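Bifunctional endomannanase/endoglucanase (Caldanaerobius polysaccharolyticus, PDB 3W0K) probably hydrolyses beta-1,4-linked mannan and glucan chains as an endo-acting glycoside hydrolase of family 5. Local coordinates at residues L81-H84 with R85-Y89. Sequence-based numbering, arbitrary orientation.
Sequences LNLH and RAPGY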
loop_
_atom_site.group_PDB
_atom_site.type_symbol
_atom_site.label_atom_id
_atom_site.label_comp_id
_atom_site.label_asym_id
_atom_site.label_seq_id
_atom_site.Cartn_x
_atom_site.Cartn_y
_atom_site.Cartn_z
ATOM N N LEU A 81 -2.150 0.536 -9.374
ATOM C CA LEU A 81 -1.067 -0.396 -9.685
ATOM C C LEU A 81 0.212 0.054 -8.994
ATOM O O LEU A 81 0.652 1.189 -9.169
ATOM C CB LEU A 81 -0.846 -0.461 -11.201
ATOM C CG LEU A 81 0.294 -1.352 -11.700
ATOM C CD1 LEU A 81 0.026 -2.810 -11.363
ATOM C CD2 LEU A 81 0.455 -1.171 -13.209
ATOM N N ASN A 82 0.821 -0.852 -8.235
ATOM C CA ASN A 82 2.042 -0.544 -7.497
ATOM C C ASN A 82 3.177 -1.524 -7.760
ATOM O O ASN A 82 2.949 -2.727 -7.868
ATOM C CB ASN A 82 1.735 -0.549 -5.987
ATOM C CG ASN A 82 2.996 -0.585 -5.126
ATOM O OD1 ASN A 82 3.296 -1.593 -4.484
ATOM N ND2 ASN A 82 3.745 0.511 -5.125
ATOM N N LEU A 83 4.398 -1.009 -7.897
ATOM C CA LEU A 83 5.546 -1.896 -8.040
ATOM C C LEU A 83 6.006 -2.122 -6.600
ATOM O O LEU A 83 6.513 -1.202 -5.951
ATOM C CB LEU A 83 6.677 -1.267 -8.863
ATOM C CG LEU A 83 6.511 -1.207 -10.383
ATOM C CD1 LEU A 83 7.826 -0.754 -11.014
ATOM C CD2 LEU A 83 6.122 -2.573 -10.928
ATOM N N HIS A 84 5.718 -3.309 -6.069
ATOM C CA HIS A 84 6.097 -3.650 -4.700
ATOM C C HIS A 84 7.571 -4.026 -4.678
ATOM O O HIS A 84 8.319 -3.612 -3.784
ATOM C CB HIS A 84 5.239 -4.788 -4.166
ATOM C CG HIS A 84 5.380 -4.985 -2.693
ATOM N ND1 HIS A 84 6.284 -5.869 -2.147
ATOM C CD2 HIS A 84 4.777 -4.370 -1.649
ATOM C CE1 HIS A 84 6.236 -5.785 -0.829
ATOM N NE2 HIS A 84 5.329 -4.882 -0.503
ATOM N N ARG A 85 7.945 -4.911 -5.594
ATOM C CA ARG A 85 9.341 -5.271 -5.782
ATOM C C ARG A 85 9.577 -4.644 -7.148
ATOM O O ARG A 85 8.910 -4.992 -8.131
ATOM C CB ARG A 85 9.593 -6.783 -5.835
ATOM C CG ARG A 85 11.067 -7.101 -6.151
ATOM C CD ARG A 85 11.415 -8.576 -6.009
ATOM N NE ARG A 85 11.375 -9.018 -4.617
ATOM C CZ ARG A 85 12.372 -8.893 -3.746
ATOM N NH1 ARG A 85 13.524 -8.331 -4.102
ATOM N NH2 ARG A 85 12.210 -9.327 -2.500
ATOM N N ALA A 86 10.417 -3.619 -7.156
ATOM C CA ALA A 86 10.761 -2.882 -8.365
ATOM C C ALA A 86 12.220 -3.147 -8.692
ATOM O O ALA A 86 12.949 -3.698 -7.868
ATOM C CB ALA A 86 10.551 -1.384 -8.121
ATOM N N PRO A 87 12.656 -2.818 -9.919
ATOM C CA PRO A 87 14.062 -3.045 -10.268
ATOM C C PRO A 87 14.973 -2.382 -9.236
ATOM O O PRO A 87 14.956 -1.157 -9.066
ATOM C CB PRO A 87 14.181 -2.360 -11.625
ATOM C CG PRO A 87 12.856 -2.653 -12.243
ATOM C CD PRO A 87 11.882 -2.399 -11.105
ATOM N N GLY A 88 15.718 -3.206 -8.507
ATOM C CA GLY A 88 16.631 -2.692 -7.503
ATOM C C GLY A 88 16.069 -2.402 -6.123
ATOM O O GLY A 88 16.770 -1.812 -5.301
ATOM N N TYR A 89 14.821 -2.782 -5.853
ATOM C CA TYR A 89 14.259 -2.536 -4.523
ATOM C C TYR A 89 12.962 -3.217 -4.128
ATOM O O TYR A 89 12.009 -3.280 -4.894
ATOM C CB TYR A 89 14.053 -1.032 -4.263
ATOM C CG TYR A 89 13.554 -0.739 -2.854
ATOM C CD1 TYR A 89 14.389 -0.929 -1.756
ATOM C CD2 TYR A 89 12.241 -0.324 -2.616
ATOM C CE1 TYR A 89 13.936 -0.717 -0.456
ATOM C CE2 TYR A 89 11.775 -0.110 -1.314
ATOM C CZ TYR A 89 12.632 -0.308 -0.241
ATOM O OH TYR A 89 12.207 -0.087 1.052
#
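Leu83 and Ala86 make the apolar part of this local contact, at the corner where strand 78-83 passes into a loop. Leu83 CB lies 3.9 Å from Ala86 CB. One branch of the leucine, CD1, comes alongside the same methyl at 4.0 Å and reaches on, more loosely, to Pro87 CD at 4.4 Å. CD1 is anti to Leu83 CA (chi2 -171°), which turns this methyl to the loop, while CD2 stays farther from Ala86. Helix 105-121 packs on this patch through Trp115, Phe111 and Gln114.

Two backbone hydrogen bonds close the turn. Ala86 to Tyr89 form a type II turn, in which Tyr89 N donates to Ala86 O at 2.9 Å. Ala86 N also donates to Tyr89 O at 2.8 Å, so the two residues are hydrogen-bonded in both directions. Gly88 takes the positive phi (85°) of this turn.

The side chains of His84 and Arg85 diverge from the corner. The two residues meet mainly through backbone and CB atoms. One carboxylate ties the turn to Arg85: Glu97 OE1 accepts a hydrogen bond from Gly88 N, and OE2 forms a salt bridge with Arg85 NH1. At the end of the turn Tyr89 OH is hydrogen-bonded to Glu137 O, while His84 NE2 is hydrogen-bonded to a Tris molecule, probably from the crystallisation liquor.

The arrangement is the C-terminal end of the third strand of a (beta/alpha)8 TIM barrel, the end where this family carries its active site; the position of the Tris is merely consistent with a pocket there.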